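Local atomic coordinates of phosphatidylinositol-specific phospholipase C1 (Streptomyces antibioticus, PDB entry 3H4X), a protein that is a calcium-dependent phosphoinositide phospholipase C family member, folded as a single-chain alpha/beta barrel. Residues 112-115 with 121-124; 151-156 with 189-194; 265-270 with 310-315; 271-276 with 281-286. All blocks are in the same frame, centred on the assembly; numbering follows the deposited sequence.

Contact 1 (112-115 with 121-124); sequences RAWH and HRPI. With EOH (ethanol), chain F.
Different first torsions bring the rings of His115 and His121 together. In His115, CG stands roughly anti to the backbone N (chi1 164°). In His121, CG sits between the backbone N and the carbonyl carbon (chi1 60°). His115 ND1 and His121 NE2 come 2.8 Å apart in a hydrogen bond that either atom could donate. The rings meet rim to rim, and neither lies over the face of the other. The other nitrogen of His121, ND1, donates to its neighbour's carbonyl, Arg122 O, at 2.8 Å. This N-H...O bond is close to straight (170°), although the donor lies above the carbonyl plane. His121 is thus gripped at both ring nitrogens, which fixes its rotation.

Trp114 covers one face of the His121 ring. Its CZ3 lies 3.5 Å from His121 CG, and the two rings are tilted against each other. Trp114 CH2 also meets Ile124 CD1 at 3.6 Å. Arg122 NH1 lies 3.9 Å from Trp114 CZ2, while Arg122 NH2 bonds to the carbonyls of Leu52 and Ala56. The indole NE1 bonds to Asp53. One turn earlier on the helix, Arg112 NH1 donates to an ethanol oxygen, chain F O, at 2.9 Å, and also to Lys152 O.

Helix 104-117 is thereby joined to the loop that enters strand 124-130. The chemistry is that of an aromatic cluster joined by one hydrogen bond. The indole covers one face of His121, while the His115 end of the bond is partly exposed, with an acetate ion nearby.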
loop_
_atom_site.group_PDB
_atom_site.type_symbol
_atom_site.label_atom_id
_atom_site.label_comp_id
_atom_site.label_asym_id
_atom_site.label_seq_id
_atom_site.Cartn_x
_atom_site.Cartn_y
_atom_site.Cartn_z
ATOM N N ARG A 112 9.084 -3.334 12.567
ATOM C CA ARG A 112 9.249 -2.698 13.871
ATOM C C ARG A 112 10.724 -2.598 14.258
ATOM O O ARG A 112 11.185 -1.550 14.719
ATOM C CB ARG A 112 8.470 -3.465 14.943
ATOM C CG ARG A 112 8.644 -2.929 16.358
ATOM C CD ARG A 112 8.242 -1.472 16.450
ATOM N NE ARG A 112 8.362 -0.943 17.809
ATOM C CZ ARG A 112 7.399 -0.997 18.725
ATOM N NH1 ARG A 112 6.237 -1.567 18.438
ATOM N NH2 ARG A 112 7.599 -0.484 19.934
ATOM N N ALA A 113 11.461 -3.687 14.060
ATOM C CA ALA A 113 12.882 -3.715 14.386
ATOM C C ALA A 113 13.632 -2.659 13.581
ATOM O O ALA A 113 14.441 -1.898 14.116
ATOM C CB ALA A 113 13.450 -5.094 14.112
ATOM N N TRP A 114 13.342 -2.609 12.286
ATOM C CA TRP A 114 13.984 -1.661 11.394
ATOM C C TRP A 114 13.601 -0.229 11.768
ATOM O O TRP A 114 14.446 0.668 11.802
ATOM C CB TRP A 114 13.595 -1.980 9.948
ATOM C CG TRP A 114 14.169 -1.049 8.948
ATOM C CD1 TRP A 114 15.369 -1.165 8.309
ATOM C CD2 TRP A 114 13.566 0.149 8.457
ATOM N NE1 TRP A 114 15.552 -0.107 7.454
ATOM C CE2 TRP A 114 14.458 0.714 7.525
ATOM C CE3 TRP A 114 12.356 0.802 8.714
ATOM C CZ2 TRP A 114 14.178 1.901 6.851
ATOM C CZ3 TRP A 114 12.081 1.977 8.043
ATOM C CH2 TRP A 114 12.986 2.513 7.123
ATOM N N HIS A 115 12.320 -0.023 12.055
ATOM C CA HIS A 115 11.811 1.279 12.471
ATOM C C HIS A 115 12.552 1.812 13.693
ATOM O O HIS A 115 12.988 2.966 13.714
ATOM C CB HIS A 115 10.309 1.173 12.754
ATOM C CG HIS A 115 9.747 2.323 13.530
ATOM N ND1 HIS A 115 9.344 3.500 12.935
ATOM C CD2 HIS A 115 9.501 2.467 14.854
ATOM C CE1 HIS A 115 8.887 4.324 13.862
ATOM N NE2 HIS A 115 8.970 3.720 15.034
ATOM N N HIS A 121 12.827 7.891 9.852
ATOM C CA HIS A 121 12.907 7.342 8.501
ATOM C C HIS A 121 11.833 7.924 7.585
ATOM O O HIS A 121 10.821 8.448 8.045
ATOM C CB HIS A 121 12.833 5.808 8.509
ATOM C CG HIS A 121 11.569 5.247 9.095
ATOM N ND1 HIS A 121 10.371 5.217 8.410
ATOM C CD2 HIS A 121 11.330 4.659 10.292
ATOM C CE1 HIS A 121 9.449 4.648 9.167
ATOM N NE2 HIS A 121 10.004 4.298 10.313
ATOM N N ARG A 122 12.064 7.838 6.283
ATOM C CA ARG A 122 11.065 8.254 5.310
ATOM C C ARG A 122 9.750 7.518 5.560
ATOM O O ARG A 122 9.750 6.363 5.986
ATOM C CB ARG A 122 11.552 7.929 3.902
ATOM C CG ARG A 122 11.525 6.435 3.595
ATOM C CD ARG A 122 12.367 6.087 2.384
ATOM N NE ARG A 122 12.153 4.708 1.963
ATOM C CZ ARG A 122 12.752 3.646 2.496
ATOM N NH1 ARG A 122 13.623 3.782 3.489
ATOM N NH2 ARG A 122 12.479 2.436 2.031
ATOM N N PRO A 123 8.616 8.172 5.287
ATOM C CA PRO A 123 7.358 7.436 5.404
ATOM C C PRO A 123 7.313 6.321 4.364
ATOM O O PRO A 123 7.732 6.518 3.221
ATOM C CB PRO A 123 6.297 8.498 5.108
ATOM C CG PRO A 123 7.013 9.528 4.290
ATOM C CD PRO A 123 8.422 9.551 4.804
ATOM N N ILE A 124 6.807 5.158 4.758
ATOM C CA ILE A 124 6.753 4.012 3.864
ATOM C C ILE A 124 5.331 3.483 3.806
ATOM O O ILE A 124 4.698 3.256 4.837
ATOM C CB ILE A 124 7.725 2.897 4.306
ATOM C CG1 ILE A 124 9.172 3.387 4.171
ATOM C CG2 ILE A 124 7.495 1.629 3.494
ATOM C CD1 ILE A 124 10.199 2.462 4.783
HETATM C C1 EOH F . 3.541 -1.991 19.948
HETATM C C2 EOH F . 2.069 -2.030 20.343
HETATM O O EOH F . 4.155 -0.770 20.301
#

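Contact 2 (151-156 with 189-194); sequences QKLGDA and FLFELI. With EOH (ethanol), chain K.
The turn after helix 142-153 meets the start of strand 189-195 of the barrel through Leu153, Ala156, Phe189 and Phe191. Leu153 CG stands anti to the carbonyl carbon (chi1 -68°), which sends both methyls to the phenyl rings. Its CD1 reaches Phe191 CZ at 3.7 Å and approaches that ring at its edge, in plane. The same CD1 lies 4.0 Å from Phe189 CD2. Leu153 CD2 touches Phe189 CE2 at 4.1 Å. Ala156 CB adds a looser contact, 4.2 Å from Phe189 CD2.

One backbone bond ties the two segments. Phe189 N donates to Ala156 O over 2.8 Å, nearly straight at 167°. The turn is closed by Ala156 N bonding to Leu153 O at 3.0 Å, and Gly154 leaves the helix with positive phi. Lys152 NZ donates to an ethanol oxygen, chain K O, at 2.7 Å and also bonds Ser109. Met111 and His115 of helix 104-117 also pack here, against Phe189 and Ala156.

Phe189 and Phe191 alternate along the strand with Leu190, whose side chain leaves on the other side. Strands 124-130 and 189-195 are parallel neighbours, with helix 142-153 on the way between them. This is the helix-on-strand packing of an alpha/beta barrel.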
loop_
_atom_site.group_PDB
_atom_site.type_symbol
_atom_site.label_atom_id
_atom_site.label_comp_id
_atom_site.label_asym_id
_atom_site.label_seq_id
_atom_site.Cartn_x
_atom_site.Cartn_y
_atom_site.Cartn_z
ATOM N N GLN A 151 -0.599 -4.154 17.549
ATOM C CA GLN A 151 0.287 -4.869 18.462
ATOM C C GLN A 151 1.748 -4.746 18.041
ATOM O O GLN A 151 2.628 -4.521 18.871
ATOM C CB GLN A 151 -0.121 -6.342 18.543
ATOM C CG GLN A 151 0.647 -7.155 19.576
ATOM C CD GLN A 151 1.843 -7.882 18.999
ATOM O OE1 GLN A 151 1.777 -8.444 17.906
ATOM N NE2 GLN A 151 2.944 -7.895 19.747
ATOM N N LYS A 152 2.008 -4.891 16.747
ATOM C CA LYS A 152 3.381 -4.909 16.254
ATOM C C LYS A 152 4.002 -3.525 16.098
ATOM O O LYS A 152 5.190 -3.341 16.367
ATOM C CB LYS A 152 3.455 -5.649 14.919
ATOM C CG LYS A 152 3.180 -7.138 15.024
ATOM C CD LYS A 152 4.336 -7.885 15.664
ATOM C CE LYS A 152 4.112 -9.387 15.590
ATOM N NZ LYS A 152 5.275 -10.143 16.119
ATOM N N LEU A 153 3.206 -2.562 15.645
ATOM C CA LEU A 153 3.741 -1.264 15.225
ATOM C C LEU A 153 3.249 -0.076 16.045
ATOM O O LEU A 153 3.889 0.975 16.066
ATOM C CB LEU A 153 3.429 -1.013 13.750
ATOM C CG LEU A 153 4.161 -1.919 12.766
ATOM C CD1 LEU A 153 3.711 -1.627 11.345
ATOM C CD2 LEU A 153 5.665 -1.733 12.907
ATOM N N GLY A 154 2.100 -0.228 16.693
ATOM C CA GLY A 154 1.564 0.822 17.550
ATOM C C GLY A 154 1.609 2.205 16.931
ATOM O O GLY A 154 1.031 2.442 15.867
ATOM N N ASP A 155 2.306 3.118 17.608
ATOM C CA ASP A 155 2.304 4.536 17.261
ATOM C C ASP A 155 3.009 4.865 15.950
ATOM O O ASP A 155 2.969 6.007 15.494
ATOM C CB ASP A 155 2.911 5.364 18.407
ATOM C CG ASP A 155 4.408 5.129 18.583
ATOM O OD1 ASP A 155 4.987 4.286 17.865
ATOM O OD2 ASP A 155 5.011 5.798 19.451
ATOM N N ALA A 156 3.657 3.877 15.347
ATOM C CA ALA A 156 4.366 4.100 14.095
ATOM C C ALA A 156 3.430 4.164 12.887
ATOM O O ALA A 156 3.854 4.533 11.796
ATOM C CB ALA A 156 5.419 3.028 13.888
ATOM N N PHE A 189 4.647 4.429 9.125
ATOM C CA PHE A 189 4.196 3.482 8.123
ATOM C C PHE A 189 2.735 3.754 7.829
ATOM O O PHE A 189 1.957 4.095 8.726
ATOM C CB PHE A 189 4.305 2.047 8.634
ATOM C CG PHE A 189 5.713 1.586 8.868
ATOM C CD1 PHE A 189 6.586 1.392 7.809
ATOM C CD2 PHE A 189 6.158 1.319 10.149
ATOM C CE1 PHE A 189 7.886 0.958 8.034
ATOM C CE2 PHE A 189 7.452 0.884 10.376
ATOM C CZ PHE A 189 8.314 0.704 9.318
ATOM N N LEU A 190 2.365 3.577 6.569
ATOM C CA LEU A 190 0.974 3.597 6.168
ATOM C C LEU A 190 0.683 2.276 5.475
ATOM O O LEU A 190 1.599 1.618 4.973
ATOM C CB LEU A 190 0.692 4.775 5.233
ATOM C CG LEU A 190 0.924 6.166 5.839
ATOM C CD1 LEU A 190 2.379 6.606 5.704
ATOM C CD2 LEU A 190 0.010 7.197 5.206
ATOM N N PHE A 191 -0.587 1.889 5.453
ATOM C CA PHE A 191 -0.995 0.657 4.800
ATOM C C PHE A 191 -2.098 0.933 3.793
ATOM O O PHE A 191 -3.024 1.697 4.075
ATOM C CB PHE A 191 -1.497 -0.361 5.830
ATOM C CG PHE A 191 -0.416 -0.926 6.697
ATOM C CD1 PHE A 191 0.185 -2.129 6.375
ATOM C CD2 PHE A 191 0.004 -0.256 7.832
ATOM C CE1 PHE A 191 1.192 -2.650 7.159
ATOM C CE2 PHE A 191 1.010 -0.775 8.622
ATOM C CZ PHE A 191 1.602 -1.976 8.284
ATOM N N GLU A 192 -1.988 0.303 2.629
ATOM C CA GLU A 192 -3.012 0.319 1.586
ATOM C C GLU A 192 -3.490 -1.115 1.383
ATOM O O GLU A 192 -2.676 -2.035 1.362
ATOM C CB GLU A 192 -2.415 0.835 0.271
ATOM C CG GLU A 192 -3.338 0.680 -0.938
ATOM C CD GLU A 192 -2.616 0.747 -2.281
ATOM O OE1 GLU A 192 -1.377 0.926 -2.323
ATOM O OE2 GLU A 192 -3.313 0.606 -3.313
ATOM N N LEU A 193 -4.797 -1.311 1.244
ATOM C CA LEU A 193 -5.345 -2.632 0.942
ATOM C C LEU A 193 -5.986 -2.653 -0.439
ATOM O O LEU A 193 -6.767 -1.759 -0.771
ATOM C CB LEU A 193 -6.423 -2.998 1.964
ATOM C CG LEU A 193 -5.946 -3.462 3.338
ATOM C CD1 LEU A 193 -7.050 -3.338 4.377
ATOM C CD2 LEU A 193 -5.446 -4.900 3.265
ATOM N N ILE A 194 -5.672 -3.670 -1.240
ATOM C CA ILE A 194 -6.439 -3.945 -2.456
ATOM C C ILE A 194 -6.932 -5.383 -2.456
ATOM O O ILE A 194 -6.339 -6.255 -1.810
ATOM C CB ILE A 194 -5.647 -3.684 -3.766
ATOM C CG1 ILE A 194 -4.402 -4.572 -3.862
ATOM C CG2 ILE A 194 -5.305 -2.210 -3.912
ATOM C CD1 ILE A 194 -3.865 -4.700 -5.281
HETATM C C1 EOH K . 6.413 -12.464 14.656
HETATM C C2 EOH K . 7.743 -12.262 15.372
HETATM O O EOH K . 5.367 -12.762 15.553
#

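Contact 3 (265-270 with 310-315); sequences TYLNGS and RQLAAA
Asn268 OD1, one residue beyond the Leu267 that makes the contact, is gripped by two groups of Ser270. Ser270 OG donates to it at 2.6 Å, in the carbonyl plane and on a lone pair. Ser270 N donates to the same oxygen at 3.0 Å, nearly along the C=O axis. The backbone bond makes an Asx turn in the exposed loop after helix 263-266.

Leu267 is the residue of this segment that carries the contact. Its side chain points toward helix 302-314 and forks over it. Leu267 CD2 presses on Leu312 CD2 at 3.5 Å, tighter than usual for two methyl groups. The same methyl meets the amide of Gln311, with Leu267 CD2 3.4 Å from NE2. That is a van der Waals contact with no hydrogen bond. Gln311 reaches it because its CG is anti to the backbone N (chi1 180°) and the chain beyond is extended. The other branch, Leu267 CD1, rests 3.8 Å from CB of Ala315, the first residue after helix 302-314.

No hydrogen bond crosses between the segments. Met285 of strand 282-286 and Val291 of a loop also touch Leu267, so the leucine is wedged between strand, loop and helix. Two helices thus meet at their C-terminal ends, outside the parallel strands. Such packing belongs to the helical layer of an alpha/beta barrel.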
loop_
_atom_site.group_PDB
_atom_site.type_symbol
_atom_site.label_atom_id
_atom_site.label_comp_id
_atom_site.label_asym_id
_atom_site.label_seq_id
_atom_site.Cartn_x
_atom_site.Cartn_y
_atom_site.Cartn_z
ATOM N N THR A 265 -3.001 2.489 -18.575
ATOM C CA THR A 265 -4.422 2.801 -18.649
ATOM C C THR A 265 -4.696 4.243 -18.214
ATOM O O THR A 265 -5.432 4.973 -18.887
ATOM C CB THR A 265 -5.257 1.803 -17.824
ATOM O OG1 THR A 265 -5.002 0.473 -18.291
ATOM C CG2 THR A 265 -6.741 2.101 -17.959
ATOM N N TYR A 266 -4.090 4.663 -17.107
ATOM C CA TYR A 266 -4.263 6.036 -16.647
ATOM C C TYR A 266 -3.782 7.050 -17.670
ATOM O O TYR A 266 -4.234 8.195 -17.675
ATOM C CB TYR A 266 -3.533 6.276 -15.325
ATOM C CG TYR A 266 -4.268 5.752 -14.117
ATOM C CD1 TYR A 266 -5.571 6.154 -13.844
ATOM C CD2 TYR A 266 -3.661 4.863 -13.244
ATOM C CE1 TYR A 266 -6.252 5.674 -12.741
ATOM C CE2 TYR A 266 -4.327 4.388 -12.136
ATOM C CZ TYR A 266 -5.623 4.789 -11.890
ATOM O OH TYR A 266 -6.279 4.296 -10.785
ATOM N N LEU A 267 -2.849 6.636 -18.520
ATOM C CA LEU A 267 -2.273 7.550 -19.495
ATOM C C LEU A 267 -2.854 7.382 -20.897
ATOM O O LEU A 267 -2.358 7.984 -21.847
ATOM C CB LEU A 267 -0.751 7.394 -19.532
ATOM C CG LEU A 267 0.018 8.265 -18.540
ATOM C CD1 LEU A 267 -0.421 8.019 -17.097
ATOM C CD2 LEU A 267 1.509 8.049 -18.699
ATOM N N ASN A 268 -3.910 6.587 -21.036
ATOM C CA ASN A 268 -4.408 6.258 -22.376
ATOM C C ASN A 268 -5.440 7.228 -22.950
ATOM O O ASN A 268 -5.957 7.015 -24.048
ATOM C CB ASN A 268 -4.902 4.805 -22.456
ATOM C CG ASN A 268 -6.268 4.597 -21.812
ATOM O OD1 ASN A 268 -6.978 5.549 -21.488
ATOM N ND2 ASN A 268 -6.642 3.335 -21.636
ATOM N N GLY A 269 -5.718 8.299 -22.213
ATOM C CA GLY A 269 -6.615 9.351 -22.680
ATOM C C GLY A 269 -8.029 9.291 -22.134
ATOM O O GLY A 269 -8.786 10.252 -22.266
ATOM N N SER A 270 -8.390 8.172 -21.515
ATOM C CA SER A 270 -9.770 7.950 -21.083
ATOM C C SER A 270 -10.064 8.459 -19.674
ATOM O O SER A 270 -11.224 8.533 -19.271
ATOM C CB SER A 270 -10.115 6.464 -21.157
ATOM O OG SER A 270 -9.307 5.714 -20.269
ATOM N N ARG A 310 9.039 10.810 -13.901
ATOM C CA ARG A 310 8.671 12.193 -14.171
ATOM C C ARG A 310 7.389 12.290 -14.999
ATOM O O ARG A 310 6.547 13.150 -14.754
ATOM C CB ARG A 310 9.813 12.916 -14.882
ATOM C CG ARG A 310 11.054 13.079 -14.034
ATOM C CD ARG A 310 10.846 14.129 -12.963
ATOM N NE ARG A 310 12.099 14.484 -12.303
ATOM C CZ ARG A 310 12.268 15.569 -11.554
ATOM N NH1 ARG A 310 11.261 16.412 -11.369
ATOM N NH2 ARG A 310 13.443 15.812 -10.992
ATOM N N GLN A 311 7.253 11.408 -15.983
ATOM C CA GLN A 311 6.050 11.396 -16.805
ATOM C C GLN A 311 4.822 11.112 -15.944
ATOM O O GLN A 311 3.796 11.781 -16.058
ATOM C CB GLN A 311 6.150 10.351 -17.920
ATOM C CG GLN A 311 4.902 10.306 -18.799
ATOM C CD GLN A 311 4.905 9.166 -19.791
ATOM O OE1 GLN A 311 5.716 8.248 -19.705
ATOM N NE2 GLN A 311 3.993 9.224 -20.754
ATOM N N LEU A 312 4.930 10.116 -15.072
ATOM C CA LEU A 312 3.798 9.760 -14.227
ATOM C C LEU A 312 3.494 10.830 -13.184
ATOM O O LEU A 312 2.333 11.062 -12.855
ATOM C CB LEU A 312 4.008 8.385 -13.591
ATOM C CG LEU A 312 4.131 7.276 -14.641
ATOM C CD1 LEU A 312 4.186 5.899 -13.999
ATOM C CD2 LEU A 312 3.000 7.358 -15.661
ATOM N N ALA A 313 4.532 11.495 -12.682
ATOM C CA ALA A 313 4.334 12.621 -11.775
ATOM C C ALA A 313 3.514 13.721 -12.450
ATOM O O ALA A 313 2.582 14.264 -11.864
ATOM C CB ALA A 313 5.670 13.166 -11.299
ATOM N N ALA A 314 3.865 14.048 -13.689
ATOM C CA ALA A 314 3.144 15.081 -14.431
ATOM C C ALA A 314 1.697 14.657 -14.677
ATOM O O ALA A 314 0.800 15.496 -14.770
ATOM C CB ALA A 314 3.852 15.390 -15.738
ATOM N N ALA A 315 1.480 13.347 -14.768
ATOM C CA ALA A 315 0.138 12.791 -14.927
ATOM C C ALA A 315 -0.553 12.526 -13.582
ATOM O O ALA A 315 -1.552 11.810 -13.524
ATOM C CB ALA A 315 0.190 11.521 -15.761
#

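Contact 4 (271-276 with 281-286); sequences IDTSWY and YLLIMT
The tight part of this contact is the cluster of Trp275, Tyr276, Tyr281 and Leu283. Tyr281 brings its edge to the face of Trp275. Trp275 CH2 and Tyr281 CE2 are 3.5 Å apart, and the planes stand at 63°, an edge-to-face pair. Tyr276 has its own chain neighbour over one face of its ring, with Trp275 CE3 3.6 Å above the plane. On the opposite face lies Leu283 CD1, 4.0 Å from the ring centroid, in a CH-pi contact almost on the ring normal. Leu283 CG is anti to the backbone N (chi1 -176°), and from there its branches divide the work. Leu283 CD2 touches Tyr276 CD2 at 3.9 Å.

Tyr281 N donates to Tyr276 O at 2.9 Å, which closes the short link between helix and strand. The Tyr281 hydroxyl is held by Asp171, Arg244 and Arg279.

The other end is looser. Thr273 CG2 meets Met285 CE only at 4.1 Å, while Thr273 OG1 bonds to Ala315 O. Asp272 is exposed and caps the helix. Its OD1 accepts from Ser274 OG at 2.7 Å and weakly from Ser274 N. Trp275 also touches Asp242, which lines one of the acetyl group pockets.

Helix 274-278 therefore lies against strand 282-286, the strand that follows it. Strands 258-262 and 319-322 flank that strand in parallel. Phe259 meets both tyrosine rings, and Tyr266 of helix 263-266 packs against Leu283 and Met285.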
loop_
_atom_site.group_PDB
_atom_site.type_symbol
_atom_site.label_atom_id
_atom_site.label_comp_id
_atom_site.label_asym_id
_atom_site.label_seq_id
_atom_site.Cartn_x
_atom_site.Cartn_y
_atom_site.Cartn_z
ATOM N N ILE A 271 -9.019 8.807 -18.931
ATOM C CA ILE A 271 -9.162 9.163 -17.525
ATOM C C ILE A 271 -8.518 10.507 -17.221
ATOM O O ILE A 271 -7.369 10.749 -17.580
ATOM C CB ILE A 271 -8.534 8.085 -16.618
ATOM C CG1 ILE A 271 -9.227 6.741 -16.853
ATOM C CG2 ILE A 271 -8.614 8.501 -15.154
ATOM C CD1 ILE A 271 -8.479 5.552 -16.281
ATOM N N ASP A 272 -9.267 11.378 -16.554
ATOM C CA ASP A 272 -8.751 12.665 -16.122
ATOM C C ASP A 272 -8.049 12.495 -14.777
ATOM O O ASP A 272 -8.684 12.525 -13.727
ATOM C CB ASP A 272 -9.892 13.673 -15.988
ATOM C CG ASP A 272 -9.426 15.017 -15.468
ATOM O OD1 ASP A 272 -8.201 15.213 -15.328
ATOM O OD2 ASP A 272 -10.289 15.884 -15.205
ATOM N N THR A 273 -6.735 12.308 -14.801
ATOM C CA THR A 273 -6.022 12.028 -13.559
ATOM C C THR A 273 -5.856 13.261 -12.669
ATOM O O THR A 273 -5.538 13.127 -11.493
ATOM C CB THR A 273 -4.657 11.370 -13.812
ATOM O OG1 THR A 273 -3.903 12.179 -14.718
ATOM C CG2 THR A 273 -4.833 9.976 -14.404
ATOM N N SER A 274 -6.085 14.457 -13.210
ATOM C CA SER A 274 -5.987 15.667 -12.393
ATOM C C SER A 274 -7.021 15.657 -11.267
ATOM O O SER A 274 -6.821 16.270 -10.222
ATOM C CB SER A 274 -6.131 16.931 -13.246
ATOM O OG SER A 274 -7.473 17.141 -13.639
ATOM N N TRP A 275 -8.126 14.956 -11.492
ATOM C CA TRP A 275 -9.197 14.838 -10.510
ATOM C C TRP A 275 -8.660 14.368 -9.162
ATOM O O TRP A 275 -9.044 14.883 -8.114
ATOM C CB TRP A 275 -10.240 13.857 -11.044
ATOM C CG TRP A 275 -11.445 13.629 -10.186
ATOM C CD1 TRP A 275 -12.556 14.417 -10.107
ATOM C CD2 TRP A 275 -11.683 12.509 -9.323
ATOM N NE1 TRP A 275 -13.463 13.865 -9.236
ATOM C CE2 TRP A 275 -12.951 12.695 -8.741
ATOM C CE3 TRP A 275 -10.944 11.371 -8.981
ATOM C CZ2 TRP A 275 -13.496 11.788 -7.838
ATOM C CZ3 TRP A 275 -11.487 10.474 -8.086
ATOM C CH2 TRP A 275 -12.752 10.686 -7.525
ATOM N N TYR A 276 -7.758 13.389 -9.197
ATOM C CA TYR A 276 -7.185 12.821 -7.974
ATOM C C TYR A 276 -6.317 13.830 -7.243
ATOM O O TYR A 276 -6.341 13.923 -6.018
ATOM C CB TYR A 276 -6.354 11.569 -8.291
ATOM C CG TYR A 276 -7.164 10.495 -8.958
ATOM C CD1 TYR A 276 -7.817 9.523 -8.210
ATOM C CD2 TYR A 276 -7.308 10.471 -10.335
ATOM C CE1 TYR A 276 -8.580 8.552 -8.818
ATOM C CE2 TYR A 276 -8.068 9.502 -10.951
ATOM C CZ TYR A 276 -8.702 8.545 -10.187
ATOM O OH TYR A 276 -9.469 7.579 -10.788
ATOM N N TYR A 281 -6.323 12.902 -3.272
ATOM C CA TYR A 281 -6.366 11.448 -3.174
ATOM C C TYR A 281 -5.021 10.865 -3.576
ATOM O O TYR A 281 -4.321 11.422 -4.419
ATOM C CB TYR A 281 -7.440 10.870 -4.092
ATOM C CG TYR A 281 -8.847 11.365 -3.842
ATOM C CD1 TYR A 281 -9.274 11.728 -2.571
ATOM C CD2 TYR A 281 -9.762 11.429 -4.882
ATOM C CE1 TYR A 281 -10.575 12.166 -2.350
ATOM C CE2 TYR A 281 -11.055 11.859 -4.678
ATOM C CZ TYR A 281 -11.459 12.224 -3.415
ATOM O OH TYR A 281 -12.755 12.657 -3.251
ATOM N N LEU A 282 -4.666 9.727 -2.989
ATOM C CA LEU A 282 -3.451 9.033 -3.394
ATOM C C LEU A 282 -3.733 8.178 -4.616
ATOM O O LEU A 282 -4.715 7.438 -4.648
ATOM C CB LEU A 282 -2.897 8.174 -2.260
ATOM C CG LEU A 282 -2.566 8.929 -0.972
ATOM C CD1 LEU A 282 -1.946 7.988 0.049
ATOM C CD2 LEU A 282 -1.648 10.118 -1.234
ATOM N N LEU A 283 -2.869 8.287 -5.617
ATOM C CA LEU A 283 -3.035 7.567 -6.872
ATOM C C LEU A 283 -1.813 6.688 -7.119
ATOM O O LEU A 283 -0.721 7.184 -7.399
ATOM C CB LEU A 283 -3.229 8.557 -8.024
ATOM C CG LEU A 283 -3.518 7.978 -9.411
ATOM C CD1 LEU A 283 -4.729 7.062 -9.388
ATOM C CD2 LEU A 283 -3.708 9.090 -10.425
ATOM N N ILE A 284 -1.990 5.378 -6.986
ATOM C CA ILE A 284 -0.914 4.422 -7.232
ATOM C C ILE A 284 -1.025 3.915 -8.663
ATOM O O ILE A 284 -2.062 3.364 -9.049
ATOM C CB ILE A 284 -0.976 3.204 -6.268
ATOM C CG1 ILE A 284 -0.662 3.599 -4.823
ATOM C CG2 ILE A 284 0.014 2.133 -6.703
ATOM C CD1 ILE A 284 -1.688 4.476 -4.164
ATOM N N MET A 285 0.040 4.101 -9.441
ATOM C CA MET A 285 0.080 3.638 -10.823
ATOM C C MET A 285 1.029 2.454 -10.945
ATOM O O MET A 285 2.239 2.581 -10.735
ATOM C CB MET A 285 0.507 4.757 -11.767
ATOM C CG MET A 285 -0.426 5.949 -11.778
ATOM S SD MET A 285 -0.176 6.913 -13.272
ATOM C CE MET A 285 -1.358 8.241 -13.038
ATOM N N THR A 286 0.463 1.301 -11.281
ATOM C CA THR A 286 1.206 0.050 -11.308
ATOM C C THR A 286 1.760 -0.266 -12.699
ATOM O O THR A 286 1.310 0.280 -13.709
ATOM C CB THR A 286 0.337 -1.122 -10.803
ATOM O OG1 THR A 286 -0.862 -1.201 -11.580
ATOM C CG2 THR A 286 -0.041 -0.924 -9.336
#

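Contacts 2 and 4 set helices or turns against strands, contact 1 ties a helix to the loop entering a strand, and contact 3 joins two helix ends. Contacts 1 and 2 lie together on one side of the chain and touch, with Ile124 bonded to Leu190 of the adjacent parallel strand. Contacts 3 and 4 lie side by side, with centres about 8 Å apart. Contacts 1, 2 and 4 are buried, whereas contact 3 is only partly so. Contact 1 links two histidines, contact 2 is mostly aliphatic against aromatic, contact 3 is largely aliphatic, and contact 4 is dominated by aromatic rings. Contacts 2 and 4 reach the same sheet and meet where Glu192 packs on Ile284.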